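Long-range contacts in tyrosyl-tRNA synthetase (Aeropyrum pernix, PDB 2CYA), which probably attaches tyrosine to its cognate tRNA in two steps, first activating the amino acid with ATP and then transferring it to the acceptor end: residues A[34-39]-A[65-70]; A[57-62]-A[180-185]. All coordinates share one frame; numbering follows the deposited sequence.

In the fold
Contacts 1 and 2 lie in the same class I synthetase catalytic fold, their centres about 11 Å apart. Along the chain their segments alternate: 34-39, 57-62, 65-70 and then 180-185. Contact 1 pairs neighbouring parallel strands 37-42 and 68-73, while contact 2 lays the helix between them, 51-64, against strand 180-184, the neighbour of strand 37-42 on its other flank. Backbone groups tie the two together, with Tyr-39 O probably hydrogen-bonded to Leu-182 N at 2.9 Å. The linking helix of one beta-alpha-beta unit thus also packs on a strand from far along the chain, beside a tyrosine site predicted to include Tyr-39.

Contact 1 of 2, residues A[34-39]-A[65-70]; sequences ARIKGY and AGVDFS
Phe-69 holds CG short of fully anti to its backbone N (chi1 -147°), and its ring lies against the backbone of Gly-38 and Tyr-39. Val-67 has CG1 truly anti to N (chi1 178°), and that methyl sits 3.6 Å from Ile-36 O. Gly-38 brings no side chain, and a CB there would come tightly against Val-67 CG1. One face of the Phe-69 ring receives Gly-38 O and Tyr-39 CA, both offset toward the rim; the latter is a CH-pi contact, with Tyr-39 CA 3.8 Å from the ring centroid. Three backbone bonds establish the parallel register: Asp-68 N to Ile-36 O (2.8 Å, angle at hydrogen 159°), Gly-38 N to Asp-68 O (3.0 Å) and Ser-70 N to Gly-38 O (3.0 Å). Just ahead of the paired strands a water bridges the two segments, accepting from Ile-36 N at 2.8 Å and donating to Gly-66 O at 2.6 Å. Gly-66, with positive phi, closes helix 51-64 in a Schellman motif; that helix connects parallel strands 37-42 and 68-73 as a beta-alpha-beta unit. The Phe-69 ring also touches Val-59, Leu-62 and Val-63 of that helix, with Val-59 on the face opposite Gly-38 O. An alanine in place of Phe-69 would probably open a gap between helix and sheet and leave Tyr-39 CA without its aromatic cover. Lys-37, Asp-68, Tyr-39 and Ser-70 project to the opposite face of the sheet, where Ser-70 OG bonds to Arg-113. The polar bonds linking the strands come from main-chain groups: those of Gly-38 fix the pairing beside Tyr-39, predicted to bind L-tyrosine, whose own backbone bonds go to Ile-180 and Leu-182 of strand 180-184, while its side chain points away from the Phe-69 face.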
ATOM      1  N   ALA A  34      -1.807   6.643 -33.590  1.00 42.55           N
ATOM      2  CA  ALA A  34      -0.843   6.848 -32.506  1.00 42.16           C
ATOM      3  C   ALA A  34      -0.296   5.529 -31.983  1.00 40.97           C
ATOM      4  O   ALA A  34      -0.920   4.484 -32.140  1.00 40.06           O
ATOM      5  CB  ALA A  34      -1.497   7.592 -31.367  1.00 41.31           C
ATOM      6  N   ARG A  35       0.867   5.588 -31.348  1.00 41.41           N
ATOM      7  CA  ARG A  35       1.484   4.396 -30.773  1.00 41.81           C
ATOM      8  C   ARG A  35       0.589   3.911 -29.649  1.00 37.80           C
ATOM      9  O   ARG A  35       0.073   4.696 -28.864  1.00 36.16           O
ATOM     10  CB  ARG A  35       2.879   4.713 -30.233  1.00 46.66           C
ATOM     11  CG  ARG A  35       2.921   5.954 -29.354  1.00 54.98           C
ATOM     12  CD  ARG A  35       4.278   6.662 -29.463  1.00 60.50           C
ATOM     13  NE  ARG A  35       4.271   7.979 -28.817  1.00 63.65           N
ATOM     14  CZ  ARG A  35       5.218   8.896 -28.989  1.00 65.31           C
ATOM     15  NH1 ARG A  35       6.250   8.650 -29.786  1.00 66.65           N
ATOM     16  NH2 ARG A  35       5.132  10.064 -28.368  1.00 67.60           N
ATOM     17  N   ILE A  36       0.403   2.603 -29.597  1.00 35.59           N
ATOM     18  CA  ILE A  36      -0.438   1.974 -28.588  1.00 33.77           C
ATOM     19  C   ILE A  36       0.425   1.110 -27.701  1.00 31.05           C
ATOM     20  O   ILE A  36       1.218   0.324 -28.205  1.00 31.63           O
ATOM     21  CB  ILE A  36      -1.478   1.084 -29.261  1.00 33.79           C
ATOM     22  CG1 ILE A  36      -2.330   1.935 -30.213  1.00 35.03           C
ATOM     23  CG2 ILE A  36      -2.303   0.359 -28.210  1.00 35.83           C
ATOM     24  CD1 ILE A  36      -3.457   1.168 -30.876  1.00 35.43           C
ATOM     25  N   LYS A  37       0.280   1.253 -26.386  1.00 29.98           N
ATOM     26  CA  LYS A  37       1.060   0.445 -25.442  1.00 28.04           C
ATOM     27  C   LYS A  37       0.160  -0.524 -24.688  1.00 25.93           C
ATOM     28  O   LYS A  37      -0.977  -0.191 -24.335  1.00 25.31           O
ATOM     29  CB  LYS A  37       1.774   1.335 -24.430  1.00 31.69           C
ATOM     30  CG  LYS A  37       2.713   2.350 -25.036  1.00 32.59           C
ATOM     31  CD  LYS A  37       3.380   3.160 -23.930  1.00 38.52           C
ATOM     32  CE  LYS A  37       4.248   4.265 -24.499  1.00 40.59           C
ATOM     33  NZ  LYS A  37       5.045   4.920 -23.429  1.00 44.04           N
ATOM     34  N   GLY A  38       0.660  -1.732 -24.452  1.00 24.15           N
ATOM     35  CA  GLY A  38      -0.142  -2.703 -23.741  1.00 23.55           C
ATOM     36  C   GLY A  38       0.747  -3.635 -22.953  1.00 24.15           C
ATOM     37  O   GLY A  38       1.970  -3.625 -23.110  1.00 25.19           O
ATOM     38  N   TYR A  39       0.140  -4.430 -22.087  1.00 22.28           N
ATOM     39  CA  TYR A  39       0.905  -5.397 -21.321  1.00 22.29           C
ATOM     40  C   TYR A  39      -0.011  -6.497 -20.854  1.00 20.99           C
ATOM     41  O   TYR A  39      -1.220  -6.464 -21.109  1.00 22.00           O
ATOM     42  CB  TYR A  39       1.542  -4.739 -20.071  1.00 19.78           C
ATOM     43  CG  TYR A  39       0.725  -4.863 -18.771  1.00 20.76           C
ATOM     44  CD1 TYR A  39       1.369  -5.073 -17.544  1.00 21.30           C
ATOM     45  CD2 TYR A  39      -0.670  -4.783 -18.768  1.00 17.06           C
ATOM     46  CE1 TYR A  39       0.656  -5.202 -16.357  1.00 21.94           C
ATOM     47  CE2 TYR A  39      -1.404  -4.913 -17.579  1.00 18.68           C
ATOM     48  CZ  TYR A  39      -0.733  -5.128 -16.373  1.00 22.51           C
ATOM     49  OH  TYR A  39      -1.433  -5.319 -15.190  1.00 20.08           O
ATOM     50  N   ALA A  65       0.095  -6.889 -34.281  1.00 33.68           N
ATOM     51  CA  ALA A  65      -0.905  -5.878 -34.603  1.00 31.46           C
ATOM     52  C   ALA A  65      -0.359  -4.466 -34.341  1.00 31.65           C
ATOM     53  O   ALA A  65      -1.102  -3.482 -34.364  1.00 32.07           O
ATOM     54  CB  ALA A  65      -2.173  -6.129 -33.799  1.00 29.12           C
ATOM     55  N   GLY A  66       0.945  -4.364 -34.098  1.00 30.21           N
ATOM     56  CA  GLY A  66       1.530  -3.056 -33.875  1.00 31.82           C
ATOM     57  C   GLY A  66       1.550  -2.489 -32.454  1.00 33.13           C
ATOM     58  O   GLY A  66       2.043  -1.381 -32.263  1.00 34.82           O
ATOM     59  N   VAL A  67       1.041  -3.219 -31.461  1.00 32.85           N
ATOM     60  CA  VAL A  67       1.046  -2.731 -30.068  1.00 30.71           C
ATOM     61  C   VAL A  67       2.433  -2.845 -29.412  1.00 30.63           C
ATOM     62  O   VAL A  67       3.063  -3.888 -29.506  1.00 33.28           O
ATOM     63  CB  VAL A  67       0.041  -3.529 -29.203  1.00 29.74           C
ATOM     64  CG1 VAL A  67       0.095  -3.037 -27.749  1.00 29.69           C
ATOM     65  CG2 VAL A  67      -1.392  -3.382 -29.777  1.00 27.31           C
ATOM     66  N   ASP A  68       2.926  -1.784 -28.769  1.00 31.07           N
ATOM     67  CA  ASP A  68       4.222  -1.860 -28.077  1.00 30.84           C
ATOM     68  C   ASP A  68       3.894  -2.591 -26.775  1.00 30.70           C
ATOM     69  O   ASP A  68       3.222  -2.052 -25.881  1.00 30.10           O
ATOM     70  CB  ASP A  68       4.797  -0.465 -27.793  1.00 37.13           C
ATOM     71  CG  ASP A  68       5.475   0.160 -29.025  1.00 44.84           C
ATOM     72  OD1 ASP A  68       6.346  -0.505 -29.656  1.00 49.64           O
ATOM     73  OD2 ASP A  68       5.153   1.321 -29.360  1.00 49.72           O
ATOM     74  N   PHE A  69       4.388  -3.817 -26.677  1.00 29.19           N
ATOM     75  CA  PHE A  69       4.055  -4.700 -25.574  1.00 29.24           C
ATOM     76  C   PHE A  69       5.096  -4.981 -24.513  1.00 29.18           C
ATOM     77  O   PHE A  69       6.291  -5.103 -24.795  1.00 28.84           O
ATOM     78  CB  PHE A  69       3.594  -6.044 -26.165  1.00 29.80           C
ATOM     79  CG  PHE A  69       2.547  -6.738 -25.358  1.00 28.39           C
ATOM     80  CD1 PHE A  69       1.220  -6.339 -25.435  1.00 27.38           C
ATOM     81  CD2 PHE A  69       2.899  -7.747 -24.456  1.00 29.92           C
ATOM     82  CE1 PHE A  69       0.248  -6.930 -24.607  1.00 28.66           C
ATOM     83  CE2 PHE A  69       1.937  -8.339 -23.630  1.00 25.53           C
ATOM     84  CZ  PHE A  69       0.616  -7.926 -23.704  1.00 24.81           C
ATOM     85  N   SER A  70       4.594  -5.133 -23.289  1.00 28.21           N
ATOM     86  CA  SER A  70       5.403  -5.459 -22.122  1.00 25.22           C
ATOM     87  C   SER A  70       4.746  -6.608 -21.373  1.00 24.35           C
ATOM     88  O   SER A  70       3.511  -6.780 -21.384  1.00 21.94           O
ATOM     89  CB  SER A  70       5.502  -4.273 -21.150  1.00 24.89           C
ATOM     90  OG  SER A  70       6.072  -3.135 -21.750  1.00 26.98           O
TER
HETATM   91  O   HOH W   1       1.943   1.043 -31.269  1.00 38.43           O

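Contact 2 of 2, residues A[57-62]-A[180-185]. With SO4 (sulfate ion), chain D.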
ATOM      1  N   TYR A  57      -0.129 -16.668 -26.821  1.00 25.48           N
ATOM      2  CA  TYR A  57      -0.468 -16.532 -28.240  1.00 26.89           C
ATOM      3  C   TYR A  57      -1.102 -15.164 -28.487  1.00 27.81           C
ATOM      4  O   TYR A  57      -0.919 -14.564 -29.553  1.00 28.41           O
ATOM      5  CB  TYR A  57      -1.444 -17.637 -28.675  1.00 23.15           C
ATOM      6  CG  TYR A  57      -0.853 -19.038 -28.643  1.00 25.98           C
ATOM      7  CD1 TYR A  57       0.504 -19.258 -28.937  1.00 24.28           C
ATOM      8  CD2 TYR A  57      -1.654 -20.145 -28.379  1.00 24.83           C
ATOM      9  CE1 TYR A  57       1.034 -20.535 -28.970  1.00 25.21           C
ATOM     10  CE2 TYR A  57      -1.132 -21.436 -28.415  1.00 26.70           C
ATOM     11  CZ  TYR A  57       0.214 -21.627 -28.713  1.00 26.71           C
ATOM     12  OH  TYR A  57       0.722 -22.913 -28.767  1.00 22.91           O
ATOM     13  N   LYS A  58      -1.852 -14.678 -27.500  1.00 25.99           N
ATOM     14  CA  LYS A  58      -2.500 -13.387 -27.623  1.00 27.35           C
ATOM     15  C   LYS A  58      -1.426 -12.295 -27.595  1.00 28.81           C
ATOM     16  O   LYS A  58      -1.537 -11.295 -28.301  1.00 29.93           O
ATOM     17  CB  LYS A  58      -3.533 -13.201 -26.512  1.00 27.46           C
ATOM     18  CG  LYS A  58      -4.462 -12.006 -26.676  1.00 33.44           C
ATOM     19  CD  LYS A  58      -5.008 -11.840 -28.111  1.00 34.17           C
ATOM     20  CE  LYS A  58      -5.764 -13.067 -28.608  1.00 34.29           C
ATOM     21  NZ  LYS A  58      -6.241 -12.832 -30.013  1.00 39.03           N
ATOM     22  N   VAL A  59      -0.376 -12.492 -26.799  1.00 29.57           N
ATOM     23  CA  VAL A  59       0.709 -11.519 -26.759  1.00 29.27           C
ATOM     24  C   VAL A  59       1.261 -11.455 -28.181  1.00 29.95           C
ATOM     25  O   VAL A  59       1.487 -10.374 -28.732  1.00 29.92           O
ATOM     26  CB  VAL A  59       1.831 -11.944 -25.783  1.00 28.23           C
ATOM     27  CG1 VAL A  59       3.010 -10.979 -25.892  1.00 26.47           C
ATOM     28  CG2 VAL A  59       1.287 -11.956 -24.346  1.00 25.34           C
ATOM     29  N   LYS A  60       1.466 -12.622 -28.779  1.00 31.72           N
ATOM     30  CA  LYS A  60       1.964 -12.684 -30.154  1.00 29.98           C
ATOM     31  C   LYS A  60       1.050 -11.883 -31.083  1.00 29.51           C
ATOM     32  O   LYS A  60       1.544 -11.112 -31.897  1.00 29.90           O
ATOM     33  CB  LYS A  60       2.045 -14.131 -30.651  1.00 31.13           C
ATOM     34  CG  LYS A  60       2.491 -14.224 -32.118  1.00 35.36           C
ATOM     35  CD  LYS A  60       2.868 -15.654 -32.516  1.00 41.85           C
ATOM     36  CE  LYS A  60       3.230 -15.732 -34.007  1.00 44.84           C
ATOM     37  NZ  LYS A  60       4.053 -16.935 -34.352  1.00 50.36           N
ATOM     38  N   ASP A  61      -0.272 -12.052 -30.959  1.00 28.75           N
ATOM     39  CA  ASP A  61      -1.212 -11.309 -31.804  1.00 30.28           C
ATOM     40  C   ASP A  61      -1.086  -9.781 -31.621  1.00 33.15           C
ATOM     41  O   ASP A  61      -1.023  -9.039 -32.603  1.00 33.87           O
ATOM     42  CB  ASP A  61      -2.676 -11.694 -31.524  1.00 28.39           C
ATOM     43  CG  ASP A  61      -3.031 -13.114 -31.974  1.00 29.91           C
ATOM     44  OD1 ASP A  61      -2.235 -13.728 -32.697  1.00 30.07           O
ATOM     45  OD2 ASP A  61      -4.122 -13.616 -31.605  1.00 27.24           O
ATOM     46  N   LEU A  62      -1.074  -9.306 -30.374  1.00 32.66           N
ATOM     47  CA  LEU A  62      -0.957  -7.867 -30.121  1.00 31.79           C
ATOM     48  C   LEU A  62       0.313  -7.291 -30.714  1.00 31.58           C
ATOM     49  O   LEU A  62       0.283  -6.223 -31.327  1.00 30.99           O
ATOM     50  CB  LEU A  62      -1.017  -7.558 -28.622  1.00 30.54           C
ATOM     51  CG  LEU A  62      -2.429  -7.227 -28.147  1.00 33.79           C
ATOM     52  CD1 LEU A  62      -3.343  -8.426 -28.372  1.00 34.95           C
ATOM     53  CD2 LEU A  62      -2.404  -6.851 -26.677  1.00 35.52           C
ATOM     54  N   ILE A 180      -3.836  -0.428 -23.292  1.00 25.81           N
ATOM     55  CA  ILE A 180      -4.463  -1.751 -23.231  1.00 25.22           C
ATOM     56  C   ILE A 180      -3.933  -2.684 -22.142  1.00 24.24           C
ATOM     57  O   ILE A 180      -2.732  -2.812 -21.940  1.00 24.51           O
ATOM     58  CB  ILE A 180      -4.272  -2.529 -24.556  1.00 24.80           C
ATOM     59  CG1 ILE A 180      -4.905  -1.789 -25.734  1.00 25.43           C
ATOM     60  CG2 ILE A 180      -4.892  -3.908 -24.424  1.00 26.07           C
ATOM     61  CD1 ILE A 180      -4.501  -2.395 -27.073  1.00 25.26           C
ATOM     62  N   ALA A 181      -4.849  -3.383 -21.495  1.00 25.59           N
ATOM     63  CA  ALA A 181      -4.515  -4.344 -20.461  1.00 24.89           C
ATOM     64  C   ALA A 181      -5.027  -5.718 -20.914  1.00 25.43           C
ATOM     65  O   ALA A 181      -6.233  -5.940 -20.997  1.00 25.85           O
ATOM     66  CB  ALA A 181      -5.186  -3.947 -19.142  1.00 23.46           C
ATOM     67  N   LEU A 182      -4.115  -6.627 -21.234  1.00 24.69           N
ATOM     68  CA  LEU A 182      -4.502  -7.972 -21.630  1.00 24.90           C
ATOM     69  C   LEU A 182      -4.433  -8.853 -20.388  1.00 26.20           C
ATOM     70  O   LEU A 182      -3.578  -8.655 -19.527  1.00 25.67           O
ATOM     71  CB  LEU A 182      -3.528  -8.513 -22.679  1.00 26.02           C
ATOM     72  CG  LEU A 182      -3.636 -10.000 -23.030  1.00 24.71           C
ATOM     73  CD1 LEU A 182      -4.897 -10.211 -23.859  1.00 24.37           C
ATOM     74  CD2 LEU A 182      -2.399 -10.460 -23.822  1.00 23.51           C
ATOM     75  N   GLY A 183      -5.332  -9.821 -20.290  1.00 26.90           N
ATOM     76  CA  GLY A 183      -5.306 -10.719 -19.160  1.00 26.67           C
ATOM     77  C   GLY A 183      -6.419 -11.740 -19.247  1.00 29.47           C
ATOM     78  O   GLY A 183      -7.327 -11.621 -20.077  1.00 28.49           O
ATOM     79  N   GLY A 184      -6.350 -12.759 -18.395  1.00 29.22           N
ATOM     80  CA  GLY A 184      -7.388 -13.764 -18.377  1.00 27.79           C
ATOM     81  C   GLY A 184      -8.628 -13.137 -17.773  1.00 28.10           C
ATOM     82  O   GLY A 184      -8.573 -12.039 -17.207  1.00 28.69           O
ATOM     83  N   MET A 185      -9.753 -13.826 -17.876  1.00 30.39           N
ATOM     84  CA  MET A 185     -10.998 -13.315 -17.312  1.00 31.77           C
ATOM     85  C   MET A 185     -10.912 -13.167 -15.812  1.00 32.51           C
ATOM     86  O   MET A 185     -11.744 -12.496 -15.213  1.00 35.44           O
ATOM     87  CB  MET A 185     -12.165 -14.235 -17.662  1.00 34.32           C
ATOM     88  CG  MET A 185     -12.723 -13.995 -19.041  1.00 34.39           C
ATOM     89  SD  MET A 185     -13.467 -12.346 -19.186  1.00 36.28           S
ATOM     90  CE  MET A 185     -15.128 -12.652 -18.580  1.00 34.85           C
TER
HETATM   91  S   SO4 D1003      -3.615 -14.734 -16.236  1.00 97.05           S
HETATM   92  O1  SO4 D1003      -3.083 -13.322 -16.472  1.00 96.23           O
HETATM   93  O2  SO4 D1003      -5.099 -14.725 -16.581  1.00 95.74           O
HETATM   94  O3  SO4 D1003      -2.976 -15.581 -17.168  1.00 97.06           O
HETATM   95  O4  SO4 D1003      -3.564 -14.921 -14.825  1.00 97.31           O
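Lys-58 meets Leu-182 through the first carbons of its chain. Its CB lies 4.0 Å from Leu-182 CD2. The next atom, Lys-58 CG, stands anti to the backbone N (chi1 -169°) and rests against both leucine methyls, 3.4 Å from Leu-182 CD1, tighter than usual for two carbons, and 3.8 Å from Leu-182 CD2. The two side chains cross at about a right angle. From CD onward the lysine turns off: bends at chi2 (44°) and chi3 carry CD and CE away from the strand, and NZ ends among polar groups near residues 13-15. There it donates to the carbonyl oxygens of Ile-13 and Arg-15 and is modelled in a salt bridge with Asp-61 OD2, whose position is less certain. Several acceptors around this buried ammonium would be expected to stabilise its charge.

The backbone of helix 57-62 runs nearly antiparallel to strand 180-184, at 159° between their directions and 9.8 Å at closest approach. This is the layered packing of the Rossmann-type catalytic fold of class I synthetases, in which a crossover helix lies over one face of the parallel strands. Ile-180 and Leu-182 aim at the helix, whereas Ala-181 between them points away, as alternation along a strand requires.

The next residue and one a turn further on, Val-59 and Leu-62, bring more apolar groups to the same leucine. Val-59 CG2, 4.0 Å from Leu-182 CD2, also meets it crosswise. Leu-62 CD2 approaches more loosely, at 4.5 Å from both Leu-182 CB and Ile-180 CG2. Ile-209 of the neighbouring strand 207-211 also touches Leu-182. At the strand's end, Gly-184 N makes a weak hydrogen bond to O2 of a sulfate ion, probably from the crystallisation liquor.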